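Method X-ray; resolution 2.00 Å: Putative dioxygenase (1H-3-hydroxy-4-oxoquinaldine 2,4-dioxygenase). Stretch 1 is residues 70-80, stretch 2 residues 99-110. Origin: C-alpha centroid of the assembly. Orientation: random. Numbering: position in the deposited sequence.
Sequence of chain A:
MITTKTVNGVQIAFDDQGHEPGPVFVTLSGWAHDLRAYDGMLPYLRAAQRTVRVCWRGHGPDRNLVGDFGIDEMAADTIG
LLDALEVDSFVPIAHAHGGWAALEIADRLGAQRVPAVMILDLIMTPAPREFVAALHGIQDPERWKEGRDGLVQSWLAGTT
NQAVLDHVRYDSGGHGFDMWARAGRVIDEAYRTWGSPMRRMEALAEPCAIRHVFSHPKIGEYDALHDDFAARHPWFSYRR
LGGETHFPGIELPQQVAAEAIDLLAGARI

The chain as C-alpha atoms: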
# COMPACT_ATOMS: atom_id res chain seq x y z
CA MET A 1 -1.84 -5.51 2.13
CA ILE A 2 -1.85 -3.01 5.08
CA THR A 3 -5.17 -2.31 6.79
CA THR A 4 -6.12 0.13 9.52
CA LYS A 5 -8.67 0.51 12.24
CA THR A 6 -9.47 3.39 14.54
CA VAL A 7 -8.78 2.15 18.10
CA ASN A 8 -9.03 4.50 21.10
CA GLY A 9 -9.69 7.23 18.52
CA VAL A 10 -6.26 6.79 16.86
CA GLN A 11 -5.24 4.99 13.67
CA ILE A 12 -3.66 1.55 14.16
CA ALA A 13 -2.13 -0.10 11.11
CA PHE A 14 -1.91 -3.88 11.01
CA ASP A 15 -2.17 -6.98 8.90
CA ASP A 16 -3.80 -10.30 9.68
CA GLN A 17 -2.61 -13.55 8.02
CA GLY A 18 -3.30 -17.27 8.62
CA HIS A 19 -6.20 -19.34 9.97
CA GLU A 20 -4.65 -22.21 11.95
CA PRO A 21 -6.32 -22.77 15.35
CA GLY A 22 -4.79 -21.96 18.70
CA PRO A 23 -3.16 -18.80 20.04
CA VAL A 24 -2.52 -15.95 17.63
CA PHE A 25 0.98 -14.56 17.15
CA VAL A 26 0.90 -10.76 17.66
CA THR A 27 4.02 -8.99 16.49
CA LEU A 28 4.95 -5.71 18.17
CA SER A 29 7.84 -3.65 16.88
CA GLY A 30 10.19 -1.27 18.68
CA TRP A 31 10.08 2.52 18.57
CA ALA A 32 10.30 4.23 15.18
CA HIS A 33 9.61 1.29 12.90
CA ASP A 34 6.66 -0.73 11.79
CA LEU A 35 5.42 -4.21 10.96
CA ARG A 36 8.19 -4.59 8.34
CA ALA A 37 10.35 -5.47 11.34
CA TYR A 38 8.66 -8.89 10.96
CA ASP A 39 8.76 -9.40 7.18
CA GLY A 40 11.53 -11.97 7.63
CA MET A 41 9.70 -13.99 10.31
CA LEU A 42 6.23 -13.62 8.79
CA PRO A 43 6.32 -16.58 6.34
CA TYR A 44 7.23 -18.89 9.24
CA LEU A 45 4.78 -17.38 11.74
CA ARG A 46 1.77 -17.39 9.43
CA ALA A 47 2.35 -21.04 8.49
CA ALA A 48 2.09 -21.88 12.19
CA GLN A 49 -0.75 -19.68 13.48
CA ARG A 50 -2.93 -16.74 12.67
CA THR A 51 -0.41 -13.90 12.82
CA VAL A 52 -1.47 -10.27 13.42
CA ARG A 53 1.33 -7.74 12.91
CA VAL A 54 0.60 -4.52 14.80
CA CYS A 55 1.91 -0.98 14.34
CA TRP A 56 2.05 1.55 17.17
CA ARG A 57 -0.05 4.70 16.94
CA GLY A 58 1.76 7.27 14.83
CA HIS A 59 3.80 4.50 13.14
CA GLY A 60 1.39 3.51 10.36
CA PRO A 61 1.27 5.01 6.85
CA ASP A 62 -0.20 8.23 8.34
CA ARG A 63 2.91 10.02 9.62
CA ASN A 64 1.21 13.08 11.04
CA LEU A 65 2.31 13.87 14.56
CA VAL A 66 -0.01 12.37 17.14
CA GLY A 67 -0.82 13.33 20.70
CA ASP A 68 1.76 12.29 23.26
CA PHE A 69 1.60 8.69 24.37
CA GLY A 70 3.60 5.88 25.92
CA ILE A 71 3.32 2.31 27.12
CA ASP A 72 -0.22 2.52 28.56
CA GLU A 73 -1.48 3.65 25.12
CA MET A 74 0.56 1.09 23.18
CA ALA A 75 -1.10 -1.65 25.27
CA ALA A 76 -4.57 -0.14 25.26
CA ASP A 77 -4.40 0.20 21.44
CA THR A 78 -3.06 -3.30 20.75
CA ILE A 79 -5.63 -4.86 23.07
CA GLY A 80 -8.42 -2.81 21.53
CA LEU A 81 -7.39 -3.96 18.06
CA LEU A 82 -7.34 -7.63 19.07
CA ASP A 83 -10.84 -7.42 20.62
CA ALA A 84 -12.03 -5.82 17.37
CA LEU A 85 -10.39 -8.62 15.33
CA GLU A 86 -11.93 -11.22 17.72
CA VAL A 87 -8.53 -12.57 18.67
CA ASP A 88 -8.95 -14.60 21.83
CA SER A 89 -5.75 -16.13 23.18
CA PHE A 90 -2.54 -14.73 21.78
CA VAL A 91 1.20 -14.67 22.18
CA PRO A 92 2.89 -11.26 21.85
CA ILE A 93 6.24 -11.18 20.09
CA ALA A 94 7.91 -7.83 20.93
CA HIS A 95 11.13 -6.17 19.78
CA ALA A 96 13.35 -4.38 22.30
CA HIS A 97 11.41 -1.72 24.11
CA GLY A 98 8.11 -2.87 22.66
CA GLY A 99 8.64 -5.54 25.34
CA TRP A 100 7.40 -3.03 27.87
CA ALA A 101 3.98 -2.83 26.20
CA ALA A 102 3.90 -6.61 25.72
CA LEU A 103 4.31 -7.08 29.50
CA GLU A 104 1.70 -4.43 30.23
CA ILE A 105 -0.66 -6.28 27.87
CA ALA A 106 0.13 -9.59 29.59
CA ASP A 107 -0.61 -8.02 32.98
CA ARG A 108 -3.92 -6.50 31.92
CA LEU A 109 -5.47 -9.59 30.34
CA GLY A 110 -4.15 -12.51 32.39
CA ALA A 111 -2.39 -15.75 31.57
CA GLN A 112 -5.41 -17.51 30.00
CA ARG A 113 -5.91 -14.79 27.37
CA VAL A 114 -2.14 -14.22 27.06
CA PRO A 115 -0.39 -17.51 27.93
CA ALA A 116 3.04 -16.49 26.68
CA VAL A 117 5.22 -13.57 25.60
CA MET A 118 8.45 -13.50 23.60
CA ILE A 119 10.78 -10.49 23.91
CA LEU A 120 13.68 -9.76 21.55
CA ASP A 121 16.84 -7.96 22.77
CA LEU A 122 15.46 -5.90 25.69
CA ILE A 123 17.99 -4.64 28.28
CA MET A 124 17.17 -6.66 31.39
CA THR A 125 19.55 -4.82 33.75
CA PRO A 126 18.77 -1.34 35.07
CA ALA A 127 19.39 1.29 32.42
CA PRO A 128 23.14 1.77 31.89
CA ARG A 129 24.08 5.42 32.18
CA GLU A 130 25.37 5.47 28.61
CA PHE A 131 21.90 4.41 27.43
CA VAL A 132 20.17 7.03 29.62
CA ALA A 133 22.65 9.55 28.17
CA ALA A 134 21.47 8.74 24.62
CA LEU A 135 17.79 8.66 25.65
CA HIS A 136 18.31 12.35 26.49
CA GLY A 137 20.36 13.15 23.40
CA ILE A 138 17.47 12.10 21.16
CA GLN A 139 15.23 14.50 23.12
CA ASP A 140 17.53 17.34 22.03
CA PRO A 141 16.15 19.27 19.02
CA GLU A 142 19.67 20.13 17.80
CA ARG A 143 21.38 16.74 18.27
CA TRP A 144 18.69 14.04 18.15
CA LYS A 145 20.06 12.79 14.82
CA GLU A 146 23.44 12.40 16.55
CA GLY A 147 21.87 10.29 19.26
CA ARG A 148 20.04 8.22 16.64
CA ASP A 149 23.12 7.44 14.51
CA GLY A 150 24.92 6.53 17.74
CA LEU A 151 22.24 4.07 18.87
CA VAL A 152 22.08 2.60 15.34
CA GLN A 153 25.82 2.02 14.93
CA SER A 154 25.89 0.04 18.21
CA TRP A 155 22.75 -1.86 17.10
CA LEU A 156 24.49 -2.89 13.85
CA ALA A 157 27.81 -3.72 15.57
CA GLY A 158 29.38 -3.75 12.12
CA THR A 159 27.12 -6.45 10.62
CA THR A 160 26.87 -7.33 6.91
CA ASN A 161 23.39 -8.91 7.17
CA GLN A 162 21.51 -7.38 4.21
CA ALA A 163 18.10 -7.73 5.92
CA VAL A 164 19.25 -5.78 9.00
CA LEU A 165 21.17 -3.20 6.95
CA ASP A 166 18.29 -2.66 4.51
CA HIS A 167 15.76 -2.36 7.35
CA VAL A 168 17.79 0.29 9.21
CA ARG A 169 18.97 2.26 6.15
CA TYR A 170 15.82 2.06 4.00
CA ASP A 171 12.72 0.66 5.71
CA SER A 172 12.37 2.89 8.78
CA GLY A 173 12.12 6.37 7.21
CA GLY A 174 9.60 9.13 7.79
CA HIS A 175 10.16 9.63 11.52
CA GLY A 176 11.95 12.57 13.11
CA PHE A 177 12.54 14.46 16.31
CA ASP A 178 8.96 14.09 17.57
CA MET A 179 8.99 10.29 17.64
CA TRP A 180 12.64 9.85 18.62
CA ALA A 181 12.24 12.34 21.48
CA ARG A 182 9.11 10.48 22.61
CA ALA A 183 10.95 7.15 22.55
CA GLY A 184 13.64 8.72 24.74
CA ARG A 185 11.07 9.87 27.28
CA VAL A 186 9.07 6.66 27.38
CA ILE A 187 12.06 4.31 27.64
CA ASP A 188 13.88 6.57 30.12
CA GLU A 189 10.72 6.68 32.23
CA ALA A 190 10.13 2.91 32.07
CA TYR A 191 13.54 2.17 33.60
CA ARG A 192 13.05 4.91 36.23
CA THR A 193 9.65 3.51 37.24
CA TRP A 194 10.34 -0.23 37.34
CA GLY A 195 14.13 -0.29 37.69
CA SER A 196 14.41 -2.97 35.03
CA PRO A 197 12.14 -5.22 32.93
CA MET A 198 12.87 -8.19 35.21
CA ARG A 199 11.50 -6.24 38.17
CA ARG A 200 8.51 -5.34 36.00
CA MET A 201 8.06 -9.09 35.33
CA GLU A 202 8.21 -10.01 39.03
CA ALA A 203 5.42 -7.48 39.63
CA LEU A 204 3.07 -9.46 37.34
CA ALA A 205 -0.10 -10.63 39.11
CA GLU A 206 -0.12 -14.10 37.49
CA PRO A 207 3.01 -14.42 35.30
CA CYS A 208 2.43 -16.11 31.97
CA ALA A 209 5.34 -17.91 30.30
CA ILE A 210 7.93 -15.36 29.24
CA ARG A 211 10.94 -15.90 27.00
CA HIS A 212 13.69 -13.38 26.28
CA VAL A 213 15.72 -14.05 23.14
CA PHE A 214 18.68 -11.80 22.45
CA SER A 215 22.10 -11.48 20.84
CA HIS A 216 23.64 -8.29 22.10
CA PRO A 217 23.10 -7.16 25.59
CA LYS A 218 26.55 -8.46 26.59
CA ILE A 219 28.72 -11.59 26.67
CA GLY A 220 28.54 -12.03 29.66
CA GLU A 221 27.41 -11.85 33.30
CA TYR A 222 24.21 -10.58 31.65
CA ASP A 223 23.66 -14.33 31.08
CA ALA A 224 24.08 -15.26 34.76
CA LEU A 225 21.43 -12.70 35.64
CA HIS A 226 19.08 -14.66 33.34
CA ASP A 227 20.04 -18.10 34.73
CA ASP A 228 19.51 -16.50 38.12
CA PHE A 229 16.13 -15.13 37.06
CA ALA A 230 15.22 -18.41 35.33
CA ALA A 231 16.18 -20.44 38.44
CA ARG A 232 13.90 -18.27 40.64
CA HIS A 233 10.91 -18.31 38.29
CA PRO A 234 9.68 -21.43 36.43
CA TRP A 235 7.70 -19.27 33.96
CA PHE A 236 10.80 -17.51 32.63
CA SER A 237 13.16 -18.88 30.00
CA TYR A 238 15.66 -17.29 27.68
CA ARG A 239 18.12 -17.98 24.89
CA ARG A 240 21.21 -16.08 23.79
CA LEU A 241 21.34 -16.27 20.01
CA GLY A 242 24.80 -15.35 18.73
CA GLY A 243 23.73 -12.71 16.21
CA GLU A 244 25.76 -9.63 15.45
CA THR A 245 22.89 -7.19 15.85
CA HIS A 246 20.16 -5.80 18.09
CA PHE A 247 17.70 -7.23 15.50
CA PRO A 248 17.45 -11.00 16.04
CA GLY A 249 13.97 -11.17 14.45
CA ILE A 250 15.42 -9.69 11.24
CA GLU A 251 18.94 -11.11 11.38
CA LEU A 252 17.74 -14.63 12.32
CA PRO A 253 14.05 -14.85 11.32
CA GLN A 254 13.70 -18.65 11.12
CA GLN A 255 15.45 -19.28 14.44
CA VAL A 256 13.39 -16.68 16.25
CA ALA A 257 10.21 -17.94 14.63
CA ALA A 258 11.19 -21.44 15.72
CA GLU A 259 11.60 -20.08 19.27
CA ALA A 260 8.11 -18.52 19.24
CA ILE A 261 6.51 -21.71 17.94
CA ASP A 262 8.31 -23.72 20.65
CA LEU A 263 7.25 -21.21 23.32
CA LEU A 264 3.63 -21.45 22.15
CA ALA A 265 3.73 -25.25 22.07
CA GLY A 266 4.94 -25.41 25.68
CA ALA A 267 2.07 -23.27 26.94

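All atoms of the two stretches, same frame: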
# COMPACT_ATOMS: atom_id res chain seq x y z
N GLY A 70 2.56 6.84 25.57
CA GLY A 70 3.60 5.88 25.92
C GLY A 70 3.04 4.49 26.08
O GLY A 70 2.14 4.08 25.33
N ILE A 71 3.55 3.75 27.07
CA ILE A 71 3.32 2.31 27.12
C ILE A 71 1.85 1.98 27.42
O ILE A 71 1.28 1.05 26.83
CB ILE A 71 4.30 1.66 28.12
CG1 ILE A 71 5.72 1.80 27.57
CG2 ILE A 71 4.02 0.19 28.30
CD1 ILE A 71 6.81 1.68 28.61
N ASP A 72 1.20 2.75 28.30
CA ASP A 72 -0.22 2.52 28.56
C ASP A 72 -1.05 2.56 27.28
O ASP A 72 -1.98 1.74 27.10
CB ASP A 72 -0.75 3.56 29.55
CG ASP A 72 -0.25 3.32 30.98
OD1 ASP A 72 0.10 2.15 31.28
OD2 ASP A 72 -0.21 4.28 31.77
N GLU A 73 -0.75 3.51 26.38
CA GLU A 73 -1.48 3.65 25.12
C GLU A 73 -1.12 2.53 24.15
O GLU A 73 -1.98 2.01 23.44
CB GLU A 73 -1.20 5.02 24.49
CG GLU A 73 -1.91 6.18 25.15
CD GLU A 73 -1.41 6.47 26.57
OE1 GLU A 73 -0.18 6.36 26.80
OE2 GLU A 73 -2.25 6.78 27.45
N MET A 74 0.15 2.16 24.08
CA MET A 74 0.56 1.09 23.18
C MET A 74 -0.18 -0.21 23.51
O MET A 74 -0.65 -0.92 22.61
CB MET A 74 2.08 0.91 23.25
CG MET A 74 2.85 2.05 22.57
SD MET A 74 4.50 2.29 23.26
CE MET A 74 5.52 1.46 22.08
N ALA A 75 -0.37 -0.48 24.80
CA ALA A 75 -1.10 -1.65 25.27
C ALA A 75 -2.60 -1.51 25.13
O ALA A 75 -3.29 -2.48 24.78
CB ALA A 75 -0.74 -1.89 26.74
N ALA A 76 -3.14 -0.33 25.41
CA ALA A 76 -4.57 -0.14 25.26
C ALA A 76 -4.97 -0.25 23.79
O ALA A 76 -6.05 -0.75 23.49
CB ALA A 76 -5.00 1.22 25.82
N ASP A 77 -4.10 0.23 22.88
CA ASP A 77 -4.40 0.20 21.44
C ASP A 77 -4.33 -1.23 20.90
O ASP A 77 -5.18 -1.65 20.11
CB ASP A 77 -3.41 1.04 20.62
CG ASP A 77 -3.45 2.53 20.91
OD1 ASP A 77 -2.48 3.20 20.49
OD2 ASP A 77 -4.42 3.03 21.52
N THR A 78 -3.26 -1.95 21.25
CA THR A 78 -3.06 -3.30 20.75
C THR A 78 -4.16 -4.21 21.24
O THR A 78 -4.71 -5.01 20.47
CB THR A 78 -1.69 -3.82 21.20
OG1 THR A 78 -0.66 -3.01 20.62
CG2 THR A 78 -1.47 -5.30 20.78
N ILE A 79 -4.54 -4.08 22.52
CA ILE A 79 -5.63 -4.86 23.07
C ILE A 79 -6.95 -4.49 22.39
O ILE A 79 -7.79 -5.36 22.13
CB ILE A 79 -5.72 -4.68 24.59
CG1 ILE A 79 -4.48 -5.25 25.27
CG2 ILE A 79 -7.01 -5.32 25.13
CD1 ILE A 79 -4.40 -4.98 26.76
N GLY A 80 -7.17 -3.21 22.15
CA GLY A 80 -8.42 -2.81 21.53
C GLY A 80 -8.54 -3.35 20.12
O GLY A 80 -9.63 -3.74 19.68
N GLY A 99 8.83 -4.61 24.23
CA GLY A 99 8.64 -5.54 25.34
C GLY A 99 7.88 -4.94 26.50
O GLY A 99 7.10 -5.62 27.17
N TRP A 100 8.08 -3.64 26.75
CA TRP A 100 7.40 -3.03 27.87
C TRP A 100 5.90 -3.06 27.69
O TRP A 100 5.16 -3.28 28.66
CB TRP A 100 7.86 -1.58 28.09
CG TRP A 100 9.28 -1.42 28.48
CD1 TRP A 100 10.33 -1.16 27.66
CD2 TRP A 100 9.81 -1.48 29.82
NE1 TRP A 100 11.50 -1.05 28.40
CE2 TRP A 100 11.21 -1.26 29.72
CE3 TRP A 100 9.25 -1.70 31.08
CZ2 TRP A 100 12.05 -1.25 30.84
CZ3 TRP A 100 10.10 -1.68 32.20
CH2 TRP A 100 11.48 -1.47 32.06
N ALA A 101 5.41 -2.77 26.47
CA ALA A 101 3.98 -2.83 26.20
C ALA A 101 3.48 -4.26 26.24
O ALA A 101 2.39 -4.54 26.76
CB ALA A 101 3.67 -2.19 24.85
N ALA A 102 4.27 -5.18 25.68
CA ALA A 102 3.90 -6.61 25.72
C ALA A 102 3.66 -7.08 27.16
O ALA A 102 2.70 -7.81 27.43
CB ALA A 102 4.99 -7.45 25.06
N LEU A 103 4.51 -6.66 28.10
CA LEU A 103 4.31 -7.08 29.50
C LEU A 103 3.12 -6.37 30.12
O LEU A 103 2.37 -6.96 30.91
CB LEU A 103 5.60 -6.82 30.28
CG LEU A 103 6.77 -7.61 29.69
CD1 LEU A 103 8.11 -7.16 30.22
CD2 LEU A 103 6.56 -9.10 29.98
N GLU A 104 2.90 -5.10 29.76
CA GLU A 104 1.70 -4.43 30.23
C GLU A 104 0.47 -5.14 29.71
O GLU A 104 -0.50 -5.34 30.45
CB GLU A 104 1.71 -2.95 29.79
CG GLU A 104 0.48 -2.15 30.21
CD GLU A 104 0.29 -2.10 31.73
OE1 GLU A 104 1.29 -2.22 32.46
OE2 GLU A 104 -0.87 -1.93 32.20
N ILE A 105 0.49 -5.55 28.43
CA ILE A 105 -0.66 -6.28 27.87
C ILE A 105 -0.84 -7.61 28.61
O ILE A 105 -1.97 -8.01 28.93
CB ILE A 105 -0.48 -6.51 26.35
CG1 ILE A 105 -0.48 -5.18 25.58
CG2 ILE A 105 -1.57 -7.46 25.82
CD1 ILE A 105 0.16 -5.26 24.16
N ALA A 106 0.26 -8.32 28.86
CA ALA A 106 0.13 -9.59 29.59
C ALA A 106 -0.48 -9.37 30.96
O ALA A 106 -1.32 -10.16 31.41
CB ALA A 106 1.49 -10.26 29.73
N ASP A 107 -0.11 -8.27 31.63
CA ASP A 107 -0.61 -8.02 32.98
C ASP A 107 -2.09 -7.66 32.96
O ASP A 107 -2.84 -8.01 33.88
CB ASP A 107 0.19 -6.90 33.63
CG ASP A 107 -0.11 -6.74 35.11
OD1 ASP A 107 -0.60 -7.71 35.72
OD2 ASP A 107 0.13 -5.63 35.64
N ARG A 108 -2.53 -6.95 31.92
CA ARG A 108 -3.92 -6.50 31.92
C ARG A 108 -4.90 -7.63 31.65
O ARG A 108 -6.03 -7.59 32.15
CB ARG A 108 -4.09 -5.40 30.88
CG ARG A 108 -3.35 -4.12 31.22
CD ARG A 108 -3.65 -3.03 30.22
NE ARG A 108 -2.94 -1.81 30.59
CZ ARG A 108 -3.24 -0.61 30.13
NH1 ARG A 108 -4.23 -0.47 29.27
NH2 ARG A 108 -2.54 0.45 30.52
N LEU A 109 -4.51 -8.62 30.86
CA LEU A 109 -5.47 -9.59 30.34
C LEU A 109 -5.42 -10.94 31.04
O LEU A 109 -6.40 -11.70 30.96
CB LEU A 109 -5.24 -9.81 28.84
CG LEU A 109 -5.45 -8.58 27.97
CD1 LEU A 109 -5.00 -8.88 26.55
CD2 LEU A 109 -6.89 -8.11 28.02
N GLY A 110 -4.30 -11.27 31.67
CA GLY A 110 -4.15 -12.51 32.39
C GLY A 110 -3.54 -13.58 31.52
O GLY A 110 -3.39 -13.43 30.30
O HOH W 1 -1.58 0.59 33.80

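Residues 71-80 and 99-109 form two helices that run in broadly the same direction, their axes inclined at 60° and approaching to 8.5 Å. The CA atoms of Ile71 and Ala101 lie 5.3 Å apart, and Ala75 CA is likewise 5.3 Å from both Ala101 CA and Ile105 CA. Small residues, Ala75 and Ala101, lie where the helices come close. No hydrogen bond links the two stretches directly; apolar packing and one salt bridge hold them together, burying 556 Å² in total.

The CA-to-CB bond of Ile71 points toward the second helix, and its mt rotamer spreads the two arms of the side chain over successive residues. Ile71 CD1 reaches Trp100 CB at 3.5 Å, while Ile71 CG2 sits 3.7 Å from Ala101 CA. The CA-to-CB bond of Trp100 points toward the first helix, but with chi1 in m the indole leads away, so the contact is made near the base of its side chain. On the next turn, CB of Ala75 packs 3.5 Å from CG1 of Ile105 and 3.7 Å from CG of Glu104. Ile105 leaves its backbone sideways, yet its mt conformation brings its end nearer the first helix: CD1 lies 3.8 Å from CG2 of Thr78, and CG2 lies 3.7 Å from CG1 of Ile79. Thr78 adopts the m rotamer, in which OG1 donates to the carbonyl O of Met74 (2.9 Å) in its own helix, leaving the methyl for the apolar contact. Ile79, also mt, extends the packing to Leu109, with CG1 3.9 Å from CD1 of that residue.

The charged cluster is organised around Arg108. From an m chi1 its chain runs nearly fully extended, carrying the guanidinium back along its own helix toward Glu104. Glu104 has chi1 in t and chi2 in p, and its OE2 receives a nearly linear bond from Arg108 NE (2.6 Å), part of a salt bridge within the helix. Thus held, the guanidinium presents Arg108 NH2 to Asp72 OD1 at 3.2 Å, near the guanidinium plane, forming the salt bridge between the stretches, while CB of Ala75 lies over one face, 4.4 Å from Arg108 CZ. Asp72 leaves its helix sideways, but its carboxylate comes nearer the second helix. Asp72 OD1 is 4.3 Å from Glu104 OE2, a proximity of like charges offset by the shared arginine. A water donates to Glu104 OE2 (3.1 Å from its O) and weakly to Asp72 OD1 (3.4 Å from its O), bridging the two carboxylates.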